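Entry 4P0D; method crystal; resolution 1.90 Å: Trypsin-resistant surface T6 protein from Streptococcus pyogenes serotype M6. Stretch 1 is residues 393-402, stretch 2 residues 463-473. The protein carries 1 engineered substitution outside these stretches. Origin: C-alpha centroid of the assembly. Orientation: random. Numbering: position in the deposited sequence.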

# COMPACT_ATOMS: atom_id res chain seq x y z
N ASN A 393 -0.12 -2.62 26.66
CA ASN A 393 0.58 -1.87 25.62
C ASN A 393 1.87 -2.58 25.18
O ASN A 393 2.21 -3.65 25.67
CB ASN A 393 0.89 -0.44 26.10
CG ASN A 393 1.64 -0.42 27.42
OD1 ASN A 393 2.64 -1.11 27.57
ND2 ASN A 393 1.16 0.37 28.36
N TRP A 394 2.58 -1.98 24.23
CA TRP A 394 3.80 -2.58 23.71
C TRP A 394 4.75 -2.90 24.85
O TRP A 394 5.31 -4.00 24.90
CB TRP A 394 4.45 -1.63 22.70
CG TRP A 394 5.55 -2.24 21.95
CD1 TRP A 394 6.88 -2.12 22.20
CD2 TRP A 394 5.43 -3.08 20.79
NE1 TRP A 394 7.60 -2.83 21.29
CE2 TRP A 394 6.75 -3.43 20.40
CE3 TRP A 394 4.35 -3.57 20.05
CZ2 TRP A 394 7.02 -4.25 19.31
CZ3 TRP A 394 4.62 -4.40 18.95
CH2 TRP A 394 5.94 -4.73 18.60
N VAL A 395 4.89 -1.97 25.79
CA VAL A 395 5.78 -2.11 26.95
C VAL A 395 5.35 -3.21 27.91
O VAL A 395 6.19 -3.96 28.36
CB VAL A 395 5.97 -0.77 27.70
CG1 VAL A 395 6.71 -0.96 29.03
CG2 VAL A 395 6.75 0.21 26.82
N THR A 396 4.06 -3.32 28.22
CA THR A 396 3.58 -4.37 29.14
C THR A 396 3.36 -5.75 28.45
O THR A 396 3.28 -6.76 29.14
CB THR A 396 2.31 -3.96 29.94
OG1 THR A 396 1.23 -3.64 29.05
CG2 THR A 396 2.57 -2.77 30.87
N ALA A 397 3.31 -5.80 27.12
CA ALA A 397 3.06 -7.07 26.42
C ALA A 397 4.35 -7.86 26.18
O ALA A 397 4.71 -8.17 25.04
CB ALA A 397 2.32 -6.83 25.11
N THR A 398 5.01 -8.24 27.27
CA THR A 398 6.33 -8.86 27.22
C THR A 398 6.28 -10.38 27.19
O THR A 398 7.33 -11.02 27.08
CB THR A 398 7.16 -8.46 28.45
OG1 THR A 398 6.35 -8.62 29.62
CG2 THR A 398 7.59 -7.00 28.35
N VAL A 399 5.09 -10.95 27.30
CA VAL A 399 4.95 -12.39 27.35
C VAL A 399 4.67 -12.96 25.97
O VAL A 399 3.87 -12.42 25.18
CB VAL A 399 3.89 -12.83 28.39
CG1 VAL A 399 3.59 -14.32 28.28
CG2 VAL A 399 4.38 -12.48 29.80
N LYS A 400 5.36 -14.06 25.68
CA LYS A 400 5.13 -14.82 24.48
C LYS A 400 4.48 -16.14 24.88
O LYS A 400 4.98 -16.86 25.73
CB LYS A 400 6.44 -15.05 23.72
CG LYS A 400 6.33 -15.96 22.50
CD LYS A 400 5.56 -15.32 21.35
CE LYS A 400 4.90 -16.38 20.47
NZ LYS A 400 4.79 -15.99 19.04
N THR A 401 3.35 -16.43 24.25
CA THR A 401 2.61 -17.64 24.53
C THR A 401 2.68 -18.57 23.33
O THR A 401 2.83 -18.12 22.19
CB THR A 401 1.14 -17.32 24.88
OG1 THR A 401 0.45 -18.54 25.20
CG2 THR A 401 0.42 -16.61 23.73
N SER A 402 2.57 -19.87 23.58
CA SER A 402 2.52 -20.85 22.51
C SER A 402 1.08 -21.12 22.04
O SER A 402 0.82 -22.14 21.41
CB SER A 402 3.18 -22.16 22.98
OG SER A 402 2.54 -22.68 24.13
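Stretch 2 463-473: KSNEGSGTVLL

Stretch 2 passes along stretch 1 with K463 and S464, makes a type II turn from N465 to S468, and after G469 enters the short strand 470-472, whose N-to-C direction makes 112° with that of strand 399-401, the axes approaching to 6.0 Å. Steep as that is, the strands share one antiparallel bridge: V399 N donates to T470 O at 3.0 Å and T470 N to V399 O at 2.9 Å, so the pair satisfies itself. On its other edge V399 faces K463 in a non-hydrogen-bonded pair, CA to CA 4.6 Å, and the neighbouring S464 N gives a weak bond to T398 O at 2.8 Å.

Two carbonyls of stretch 1 receive the turn and the residue after it. W394 O accepts from G467 N at 3.3 Å, A397 O from G469 N at 3.2 Å. Within the turn, S468 OG donates to N465 O over a very short 2.5 Å. G467, at positive phi, lays its CA 3.4 Å from the centroid of the W394 six-membered ring, over the face; an ideal CB there would fall 2.2 Å from W394 CZ2.

Two waters serve further polar atoms. One donates to T396 O and accepts from L472 N at 2.6 Å; another donates to S468 O, lies 2.7 Å from T470 OG1, and accepts a weak bond from T401 N at 3.4 Å, which ties it to stretch 1. Two apolar contacts add to these bonds: A397 CB meets V471 CG2 at 3.5 Å and V399 CG2 meets L472 CB at 3.8 Å.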

# COMPACT_ATOMS: atom_id res chain seq x y z
N LYS A 463 8.25 -15.14 29.76
CA LYS A 463 8.62 -13.73 29.80
C LYS A 463 9.68 -13.51 28.73
O LYS A 463 10.56 -14.34 28.55
CB LYS A 463 9.13 -13.33 31.18
N SER A 464 9.56 -12.41 27.99
CA SER A 464 10.37 -12.21 26.79
C SER A 464 10.44 -10.71 26.43
O SER A 464 10.40 -9.88 27.32
CB SER A 464 9.81 -13.07 25.65
OG SER A 464 10.38 -12.73 24.39
N ASN A 465 10.57 -10.38 25.15
CA ASN A 465 10.78 -8.99 24.74
C ASN A 465 9.47 -8.21 24.59
O ASN A 465 8.41 -8.80 24.36
CB ASN A 465 11.59 -8.93 23.44
N GLU A 466 9.58 -6.88 24.70
CA GLU A 466 8.50 -5.95 24.34
C GLU A 466 7.88 -6.36 23.01
O GLU A 466 8.59 -6.80 22.12
CB GLU A 466 9.05 -4.51 24.24
CG GLU A 466 9.44 -3.92 25.59
CD GLU A 466 9.62 -2.41 25.59
OE1 GLU A 466 9.64 -1.77 24.52
OE2 GLU A 466 9.73 -1.85 26.70
N GLY A 467 6.56 -6.23 22.89
CA GLY A 467 5.86 -6.65 21.68
C GLY A 467 5.76 -8.16 21.45
O GLY A 467 5.40 -8.60 20.35
N SER A 468 6.06 -8.97 22.46
CA SER A 468 5.82 -10.41 22.31
C SER A 468 4.32 -10.70 22.07
O SER A 468 3.96 -11.66 21.39
CB SER A 468 6.35 -11.17 23.53
OG SER A 468 7.78 -11.10 23.62
N GLY A 469 3.46 -9.85 22.63
CA GLY A 469 2.03 -9.89 22.32
C GLY A 469 1.10 -10.10 23.50
O GLY A 469 -0.04 -9.63 23.49
N THR A 470 1.56 -10.79 24.53
CA THR A 470 0.71 -11.09 25.68
C THR A 470 1.08 -10.25 26.90
O THR A 470 2.25 -10.10 27.26
CB THR A 470 0.73 -12.59 26.01
OG1 THR A 470 0.34 -13.33 24.86
CG2 THR A 470 -0.24 -12.91 27.17
N VAL A 471 0.04 -9.68 27.52
CA VAL A 471 0.17 -8.93 28.75
C VAL A 471 -0.35 -9.84 29.86
O VAL A 471 -1.56 -10.02 30.00
CB VAL A 471 -0.64 -7.63 28.70
CG1 VAL A 471 -0.44 -6.84 29.97
CG2 VAL A 471 -0.23 -6.78 27.49
N LEU A 472 0.55 -10.42 30.65
CA LEU A 472 0.19 -11.33 31.75
C LEU A 472 0.08 -10.60 33.09
O LEU A 472 1.02 -9.90 33.50
CB LEU A 472 1.22 -12.44 31.87
CG LEU A 472 1.03 -13.49 32.99
CD1 LEU A 472 -0.23 -14.31 32.77
CD2 LEU A 472 2.24 -14.40 33.06
N LEU A 473 -1.05 -10.74 33.77
CA LEU A 473 -1.25 -10.03 35.04
C LEU A 473 -0.09 -10.31 36.02
O LEU A 473 0.28 -11.45 36.19
CB LEU A 473 -2.57 -10.47 35.67
CG LEU A 473 -3.03 -9.69 36.90
CD1 LEU A 473 -3.45 -8.28 36.55
CD2 LEU A 473 -4.19 -10.41 37.56
O HOH W 1 3.02 -9.47 30.61
O HOH W 2 1.92 -13.69 22.73